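Local coordinates for nonsense-mediated mRNA decay protein 2 (Saccharomyces cerevisiae, PDB 4LUN) that takes part in the nonsense-mediated decay of mRNAs that carry premature stop codons, here represented by the N-terminal MIF4G domain of the longer Upf2 protein, at residues A[64-69]-A[102-107]; A[96-101]-A[153-158]; A[125-130]-A[191-196]. All coordinates share one frame; numbering follows the deposited sequence. Where two conformers were deposited one is given.

How the contacts relate
Followed from the N terminus, the three contacts overlap like links of a chain, and none nests inside another. Contact 1 closes a loop over helix 69-81 and helix 87-104, bringing residues 64-69 to the bend before helix 106-116. Contact 2 opens within that loop, at 96-101, and closes at 153-158 behind helix 130-152, so it crosses contact 1; the two share helix 87-104 and their centres are about 13 Å apart. Contact 3 starts at 125-130, inside the span of contact 2, crosses it and closes at 191-196, joining the loop before helix 130-152 to that after helix 182-190. Contacts 1 and 3 follow in series, on opposite sides of the chain's centre.

Contact 1 (A[64-69]-A[102-107]); sequences SLEKYL and QRFNGR
Arg-103 NH1 is gripped twice, by hydrogen bonds to the carbonyl oxygens of Leu-60 and Ala-63, which fix the bent arginine at the end of helix 52-60. Its guanidinium lies with one face over Phe-104 CZ, while NH2 stays 4.1 Å from Leu-65 N, a buried N-H with no partner in the model. The charged link between 64-69 and 102-107 is made by Glu-66 and Arg-107. Arg-107 holds the carboxylate side-on: NE donates to Glu-66 OE1 at 2.9 Å (N-H...O 156°) and NH2 to Glu-66 OE2 at 3.0 Å. Both oxygens use their syn lone pairs, and both lie close to the guanidinium plane, so the pair is a two-bond salt bridge that restrains rotation of either end. With CG anti to the backbone N (chi1 -160°) and a bend at chi2, Glu-66 swings its carboxylate to the edge of the Phe-104 ring, nearly perpendicular to it, with OE2 3.7 Å from CE1. Leu-69 CD1 lies over the rim of one ring face, 4.3 Å from Phe-104 CD2, and Arg-103 CB over that of the other. Leu-65 CB adds a 3.9 Å contact to Phe-104 CZ, and Leu-69 CD2 packs 4.0 Å from Arg-107 CG. An alanine in place of Glu-66 would probably cost the salt bridge and leave the Arg-107 guanidinium less firmly placed beside the Phe-104 ring. In this HEAT-repeat MIF4G domain the contact sets the entry to helix 69-81 against the bend joining helix 87-104 to helix 106-116, with helix 52-60 touching both Leu-65 and Phe-104 through Leu-60.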
# COMPACT_ATOMS: atom_id res chain seq x y z
N SER A 64 -29.20 4.39 -14.24
CA SER A 64 -29.13 2.94 -14.27
C SER A 64 -27.91 2.58 -15.09
O SER A 64 -27.91 2.72 -16.32
CB SER A 64 -30.38 2.35 -14.92
OG SER A 64 -30.18 0.98 -15.22
N LEU A 65 -26.89 2.10 -14.40
CA LEU A 65 -25.57 1.90 -14.99
C LEU A 65 -25.25 0.42 -15.23
O LEU A 65 -24.14 0.08 -15.63
CB LEU A 65 -24.52 2.50 -14.06
CG LEU A 65 -24.60 4.00 -13.82
CD1 LEU A 65 -23.89 4.39 -12.54
CD2 LEU A 65 -24.00 4.74 -14.99
N GLU A 66 -26.23 -0.44 -14.99
CA GLU A 66 -26.03 -1.89 -15.04
C GLU A 66 -25.37 -2.44 -16.31
O GLU A 66 -24.49 -3.29 -16.25
CB GLU A 66 -27.36 -2.62 -14.80
CG GLU A 66 -27.20 -4.06 -14.35
CD GLU A 66 -26.68 -4.17 -12.93
OE1 GLU A 66 -25.75 -4.97 -12.70
OE2 GLU A 66 -27.21 -3.47 -12.04
N LYS A 67 -25.80 -1.96 -17.47
CA LYS A 67 -25.28 -2.50 -18.72
C LYS A 67 -23.89 -1.94 -19.04
O LYS A 67 -23.22 -2.44 -19.95
CB LYS A 67 -26.24 -2.25 -19.88
CG LYS A 67 -27.05 -0.97 -19.76
CD LYS A 67 -28.40 -1.21 -19.10
CE LYS A 67 -28.51 -0.49 -17.76
NZ LYS A 67 -27.80 0.82 -17.78
N TYR A 68 -23.47 -0.91 -18.31
CA TYR A 68 -22.13 -0.36 -18.47
C TYR A 68 -21.19 -0.81 -17.34
O TYR A 68 -20.08 -0.31 -17.22
CB TYR A 68 -22.17 1.17 -18.55
CG TYR A 68 -22.36 1.73 -19.95
CD1 TYR A 68 -21.30 2.29 -20.66
CD2 TYR A 68 -23.61 1.71 -20.57
CE1 TYR A 68 -21.47 2.80 -21.94
CE2 TYR A 68 -23.79 2.22 -21.85
CZ TYR A 68 -22.72 2.76 -22.52
OH TYR A 68 -22.90 3.27 -23.80
N LEU A 69 -21.65 -1.76 -16.53
CA LEU A 69 -20.87 -2.22 -15.38
C LEU A 69 -19.44 -2.66 -15.70
O LEU A 69 -18.49 -2.21 -15.05
CB LEU A 69 -21.61 -3.35 -14.66
CG LEU A 69 -20.87 -3.89 -13.44
CD1 LEU A 69 -20.63 -2.76 -12.45
CD2 LEU A 69 -21.66 -5.01 -12.81
N GLN A 102 -22.02 0.03 -2.87
CA GLN A 102 -23.34 0.00 -2.26
C GLN A 102 -24.43 -0.22 -3.31
O GLN A 102 -25.46 -0.84 -3.03
CB GLN A 102 -23.59 1.28 -1.47
CG GLN A 102 -22.80 1.32 -0.16
CD GLN A 102 -22.67 2.71 0.40
OE1 GLN A 102 -23.47 3.59 0.09
NE2 GLN A 102 -21.64 2.92 1.22
N ARG A 103 -24.19 0.28 -4.52
CA ARG A 103 -25.14 0.10 -5.62
C ARG A 103 -25.10 -1.33 -6.18
O ARG A 103 -26.14 -1.94 -6.44
CB ARG A 103 -24.87 1.08 -6.76
CG ARG A 103 -25.53 2.45 -6.64
CD ARG A 103 -27.04 2.41 -6.94
NE ARG A 103 -27.37 1.67 -8.16
CZ ARG A 103 -27.51 2.21 -9.37
NH1 ARG A 103 -27.34 3.52 -9.55
NH2 ARG A 103 -27.81 1.44 -10.41
N PHE A 104 -23.89 -1.86 -6.35
CA PHE A 104 -23.71 -3.12 -7.08
C PHE A 104 -23.16 -4.31 -6.29
O PHE A 104 -23.16 -5.43 -6.81
CB PHE A 104 -22.87 -2.90 -8.34
CG PHE A 104 -23.36 -1.77 -9.20
CD1 PHE A 104 -24.56 -1.89 -9.89
CD2 PHE A 104 -22.64 -0.59 -9.32
CE1 PHE A 104 -25.03 -0.85 -10.68
CE2 PHE A 104 -23.10 0.45 -10.11
CZ PHE A 104 -24.29 0.32 -10.79
N ASN A 105 -22.70 -4.10 -5.06
CA ASN A 105 -22.06 -5.18 -4.30
C ASN A 105 -20.96 -5.91 -5.10
O ASN A 105 -20.21 -5.29 -5.84
CB ASN A 105 -23.12 -6.17 -3.78
CG ASN A 105 -22.52 -7.29 -2.93
OD1 ASN A 105 -21.79 -7.04 -1.98
ND2 ASN A 105 -22.77 -8.54 -3.33
N GLY A 106 -20.93 -7.23 -4.96
CA GLY A 106 -19.83 -8.07 -5.35
C GLY A 106 -19.61 -8.15 -6.83
O GLY A 106 -18.48 -8.31 -7.26
N ARG A 107 -20.68 -8.03 -7.62
CA ARG A 107 -20.48 -8.06 -9.07
C ARG A 107 -19.65 -6.86 -9.56
O ARG A 107 -19.08 -6.92 -10.64
CB ARG A 107 -21.81 -8.19 -9.83
CG ARG A 107 -22.81 -7.09 -9.59
CD ARG A 107 -24.17 -7.45 -10.19
NE ARG A 107 -25.04 -6.28 -10.26
CZ ARG A 107 -25.86 -5.90 -9.28
NH1 ARG A 107 -25.93 -6.60 -8.16
NH2 ARG A 107 -26.62 -4.82 -9.42

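Contact 2 (A[96-101]-A[153-158]); sequences IISGLH and VGVFRT
A Schellman motif ends helix 130-152, and the turn it creates presents Val-155 to the side of helix 87-104. Gly-154, at positive phi (79°), is the C-prime residue; Val-155 N reaches back to Leu-150 O, and Gly-154 N bonds Tyr-151 O. No hydrogen bond crosses between 96-101 and 153-158; the meeting is largely apolar, centred on the Val-155 methyls, with the polar ends satisfied elsewhere. Val-155 does most of the touching. With CG1 anti to its backbone N (chi1 174°), it sends that methyl to Ile-97 CG2, 3.9 Å away, the two side chains crossing at about a right angle. The same CG1 lies 4.4 Å from His-101 CB. Val-155 CG2, the other branch, stops 4.0 Å from Ser-98 OG, and Val-153 CG2 comes to Ser-98 OG at the same 4.0 Å, so the hydroxyl sits against two valine methyls. Ser-98 OG is nevertheless well served, by hydrogen bonds with Val-94 O, one turn earlier in its helix, and with Asn-13 ND2. His-101 likewise spends both ring nitrogens outside the pair, ND1 with Thr-109 OG1 and NE2 with Asn-13 O; Gly-154 O, 4.4 Å from NE2, is only a neighbour. Since every residue that touches is buried, the contact belongs to the interior of the MIF4G domain. Helix 3-17 touches it through Leu-9, Asn-13 and Ala-16, Asn-13 ND2 also bonding Val-153 O, while helix 106-116 meets Val-155 through Thr-109; the turn that follows helix 130-152 is thus packed against helix 87-104 with these two helices also in contact.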
# COMPACT_ATOMS: atom_id res chain seq x y z
N ILE A 96 -16.48 7.47 -3.50
CA ILE A 96 -16.93 7.01 -4.81
C ILE A 96 -16.98 5.49 -4.91
O ILE A 96 -17.96 4.92 -5.39
CB ILE A 96 -16.02 7.58 -5.92
CG1 ILE A 96 -16.14 9.10 -5.96
CG2 ILE A 96 -16.36 6.97 -7.27
CD1 ILE A 96 -15.00 9.79 -6.69
N ILE A 97 -15.93 4.82 -4.47
CA ILE A 97 -15.91 3.36 -4.50
C ILE A 97 -16.98 2.79 -3.57
O ILE A 97 -17.61 1.80 -3.91
CB ILE A 97 -14.53 2.77 -4.15
CG1 ILE A 97 -13.48 3.23 -5.17
CG2 ILE A 97 -14.57 1.25 -4.11
CD1 ILE A 97 -13.82 2.86 -6.59
N SER A 98 -17.18 3.41 -2.41
CA SER A 98 -18.21 2.97 -1.47
C SER A 98 -19.60 3.06 -2.10
O SER A 98 -20.41 2.16 -1.93
CB SER A 98 -18.16 3.78 -0.18
OG SER A 98 -16.98 3.50 0.55
N GLY A 99 -19.86 4.15 -2.82
CA GLY A 99 -21.13 4.32 -3.52
C GLY A 99 -21.36 3.24 -4.55
O GLY A 99 -22.45 2.65 -4.62
N LEU A 100 -20.34 2.96 -5.34
CA LEU A 100 -20.44 1.94 -6.37
C LEU A 100 -20.62 0.57 -5.74
O LEU A 100 -21.41 -0.24 -6.24
CB LEU A 100 -19.20 1.96 -7.27
CG LEU A 100 -19.22 3.07 -8.32
CD1 LEU A 100 -17.82 3.31 -8.86
CD2 LEU A 100 -20.17 2.68 -9.45
N HIS A 101 -19.91 0.31 -4.65
CA HIS A 101 -20.06 -0.95 -3.93
C HIS A 101 -21.47 -1.08 -3.34
O HIS A 101 -22.05 -2.17 -3.31
CB HIS A 101 -18.99 -1.06 -2.82
CG HIS A 101 -19.23 -2.19 -1.88
ND1 HIS A 101 -19.06 -3.51 -2.23
CD2 HIS A 101 -19.65 -2.20 -0.59
CE1 HIS A 101 -19.35 -4.28 -1.20
NE2 HIS A 101 -19.72 -3.51 -0.19
N VAL A 153 -12.90 0.69 5.35
CA VAL A 153 -14.34 0.95 5.20
C VAL A 153 -15.12 -0.28 4.73
O VAL A 153 -16.29 -0.17 4.40
CB VAL A 153 -14.66 2.20 4.33
CG1 VAL A 153 -14.07 3.45 4.97
CG2 VAL A 153 -14.15 2.02 2.90
N GLY A 154 -14.49 -1.44 4.73
CA GLY A 154 -15.21 -2.67 4.47
C GLY A 154 -15.53 -2.97 3.02
O GLY A 154 -16.37 -3.82 2.72
N VAL A 155 -14.84 -2.30 2.11
CA VAL A 155 -15.02 -2.60 0.69
C VAL A 155 -14.14 -3.77 0.27
O VAL A 155 -14.62 -4.78 -0.27
CB VAL A 155 -14.71 -1.36 -0.17
CG1 VAL A 155 -14.76 -1.73 -1.66
CG2 VAL A 155 -15.71 -0.26 0.14
N PHE A 156 -12.84 -3.63 0.53
CA PHE A 156 -11.84 -4.65 0.22
C PHE A 156 -11.50 -5.43 1.48
O PHE A 156 -10.71 -4.95 2.29
CB PHE A 156 -10.55 -3.99 -0.24
CG PHE A 156 -10.58 -3.42 -1.63
CD1 PHE A 156 -11.61 -3.70 -2.51
CD2 PHE A 156 -9.53 -2.62 -2.07
CE1 PHE A 156 -11.61 -3.18 -3.80
CE2 PHE A 156 -9.52 -2.09 -3.35
CZ PHE A 156 -10.56 -2.37 -4.22
N ARG A 157 -12.05 -6.63 1.65
CA ARG A 157 -11.92 -7.32 2.93
C ARG A 157 -11.05 -8.56 2.92
O ARG A 157 -10.22 -8.74 3.81
CB ARG A 157 -13.31 -7.73 3.44
CG ARG A 157 -14.35 -6.62 3.31
CD ARG A 157 -15.68 -7.05 3.94
NE ARG A 157 -16.32 -8.14 3.22
CZ ARG A 157 -17.45 -8.73 3.63
NH1 ARG A 157 -18.04 -8.32 4.74
NH2 ARG A 157 -17.98 -9.72 2.93
N THR A 158 -11.28 -9.44 1.95
CA THR A 158 -10.67 -10.76 2.00
C THR A 158 -10.69 -11.40 0.62
O THR A 158 -11.52 -11.04 -0.22
CB THR A 158 -11.42 -11.67 3.01
OG1 THR A 158 -10.91 -13.01 2.93
CG2 THR A 158 -12.91 -11.70 2.70

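Contact 3 (A[125-130]-A[191-196]); sequences VDIESE and LNYKFK
Between two surface loops, the Tyr-193 hydroxyl donates a hydrogen bond to Val-125 O, a short one of 2.6 Å between OH and that carbonyl oxygen. The oxygen lies in the plane of the ring, at its edge, while the hydroxyl stands somewhat above the carbonyl plane. CG of Tyr-193 is anti to its backbone N (chi1 177°), which puts the phenol tip against the backbone of 125-127. Asp-126 OD1 is the doubly held acceptor. It takes Lys-194 NZ at 2.9 Å on its syn lone pair, forming a salt bridge, and its own neighbour Ile-127 N at 2.7 Å, which comes from above the carboxylate plane along a bent path (137°). Lys-194, in the left-handed backbone region, folds back through bends at chi2 and chi3; its CG rests over the centre of the Tyr-193 ring and meets Ile-127 CD1 at 3.6 Å. Ile-127 CG1 approaches the ring obliquely, 3.8 Å from Tyr-193 CE2. Further along the loop, Ser-129 OG N-caps helix 130-152 by accepting from Asp-132 N. Glu-133 and Arg-136 of that helix touch the tyrosine as well. The chemistry is mixed: a neutral phenol-to-carbonyl bond on the buried Tyr-193, beside an ion pair whose aspartate lies at the surface. The charge of Lys-194 would probably steady the ionised form of Asp-126, while exposure there is likely to weaken the pair's electrostatic pull.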
# COMPACT_ATOMS: atom_id res chain seq x y z
N VAL A 125 11.64 -9.56 -12.58
CA VAL A 125 12.96 -9.25 -13.13
C VAL A 125 13.74 -8.47 -12.09
O VAL A 125 13.17 -8.02 -11.09
CB VAL A 125 12.85 -8.39 -14.40
CG1 VAL A 125 12.25 -9.20 -15.55
CG2 VAL A 125 12.01 -7.15 -14.12
N ASP A 126 15.03 -8.28 -12.33
CA ASP A 126 15.88 -7.59 -11.39
C ASP A 126 15.74 -6.09 -11.60
O ASP A 126 15.20 -5.64 -12.61
CB ASP A 126 17.34 -8.01 -11.61
CG ASP A 126 18.22 -7.77 -10.39
OD1 ASP A 126 17.77 -7.19 -9.38
OD2 ASP A 126 19.40 -8.19 -10.44
N ILE A 127 16.24 -5.32 -10.64
CA ILE A 127 16.26 -3.86 -10.77
C ILE A 127 17.34 -3.45 -11.77
O ILE A 127 18.49 -3.84 -11.64
CB ILE A 127 16.53 -3.22 -9.39
CG1 ILE A 127 15.31 -3.42 -8.49
CG2 ILE A 127 16.86 -1.73 -9.53
CD1 ILE A 127 15.53 -3.03 -7.05
N GLU A 128 16.95 -2.66 -12.76
CA GLU A 128 17.88 -2.19 -13.78
C GLU A 128 18.33 -0.77 -13.48
O GLU A 128 19.48 -0.39 -13.70
CB GLU A 128 17.21 -2.21 -15.15
CG GLU A 128 16.98 -3.60 -15.71
CD GLU A 128 18.15 -4.13 -16.52
OE1 GLU A 128 18.40 -3.58 -17.62
OE2 GLU A 128 18.82 -5.08 -16.07
N SER A 129 17.39 0.01 -12.97
CA SER A 129 17.60 1.42 -12.69
C SER A 129 17.04 1.71 -11.31
O SER A 129 15.86 1.50 -11.09
CB SER A 129 16.84 2.27 -13.71
OG SER A 129 16.69 3.61 -13.27
N GLU A 130 17.86 2.21 -10.40
CA GLU A 130 17.37 2.50 -9.06
C GLU A 130 16.50 3.73 -9.07
O GLU A 130 15.64 3.91 -8.21
CB GLU A 130 18.52 2.63 -8.08
CG GLU A 130 19.26 1.32 -7.90
CD GLU A 130 20.24 1.36 -6.76
OE1 GLU A 130 20.39 2.44 -6.15
OE2 GLU A 130 20.85 0.30 -6.47
N LEU A 191 7.19 -6.20 0.66
CA LEU A 191 8.36 -5.88 1.46
C LEU A 191 9.57 -6.71 1.05
O LEU A 191 10.70 -6.40 1.45
CB LEU A 191 8.07 -6.09 2.94
CG LEU A 191 7.07 -5.11 3.53
CD1 LEU A 191 6.84 -5.44 5.00
CD2 LEU A 191 7.58 -3.69 3.39
N ASN A 192 9.33 -7.74 0.25
CA ASN A 192 10.37 -8.72 -0.05
C ASN A 192 10.82 -8.74 -1.52
O ASN A 192 11.24 -9.78 -2.04
CB ASN A 192 9.94 -10.12 0.41
CG ASN A 192 10.01 -10.27 1.92
OD1 ASN A 192 11.09 -10.41 2.49
ND2 ASN A 192 8.85 -10.25 2.58
N TYR A 193 10.74 -7.60 -2.18
CA TYR A 193 11.35 -7.48 -3.50
C TYR A 193 12.68 -6.75 -3.36
O TYR A 193 12.70 -5.57 -3.01
CB TYR A 193 10.44 -6.74 -4.47
CG TYR A 193 11.06 -6.53 -5.83
CD1 TYR A 193 11.28 -7.60 -6.70
CD2 TYR A 193 11.44 -5.27 -6.25
CE1 TYR A 193 11.86 -7.41 -7.95
CE2 TYR A 193 12.02 -5.07 -7.50
CZ TYR A 193 12.22 -6.14 -8.34
OH TYR A 193 12.80 -5.92 -9.59
N LYS A 194 13.78 -7.46 -3.61
CA LYS A 194 15.12 -6.87 -3.52
C LYS A 194 15.35 -6.19 -2.17
O LYS A 194 15.87 -5.08 -2.12
CB LYS A 194 15.38 -5.89 -4.67
CG LYS A 194 15.27 -6.51 -6.05
CD LYS A 194 16.44 -7.45 -6.31
CE LYS A 194 17.76 -6.76 -6.07
NZ LYS A 194 18.89 -7.50 -6.70
N PHE A 195 14.94 -6.87 -1.10
CA PHE A 195 15.01 -6.29 0.24
C PHE A 195 16.37 -5.73 0.58
O PHE A 195 16.48 -4.69 1.23
CB PHE A 195 14.63 -7.33 1.30
CG PHE A 195 15.06 -6.94 2.70
CD1 PHE A 195 14.28 -6.08 3.45
CD2 PHE A 195 16.21 -7.47 3.26
CE1 PHE A 195 14.67 -5.71 4.73
CE2 PHE A 195 16.61 -7.12 4.56
CZ PHE A 195 15.83 -6.24 5.29
N LYS A 196 17.42 -6.41 0.12
CA LYS A 196 18.77 -6.01 0.53
C LYS A 196 19.20 -4.63 0.03
O LYS A 196 20.15 -4.05 0.59
CB LYS A 196 19.80 -7.10 0.19
CG LYS A 196 19.66 -8.34 1.08
CD LYS A 196 20.90 -9.22 1.05
CE LYS A 196 21.20 -9.76 -0.34
NZ LYS A 196 22.42 -10.62 -0.33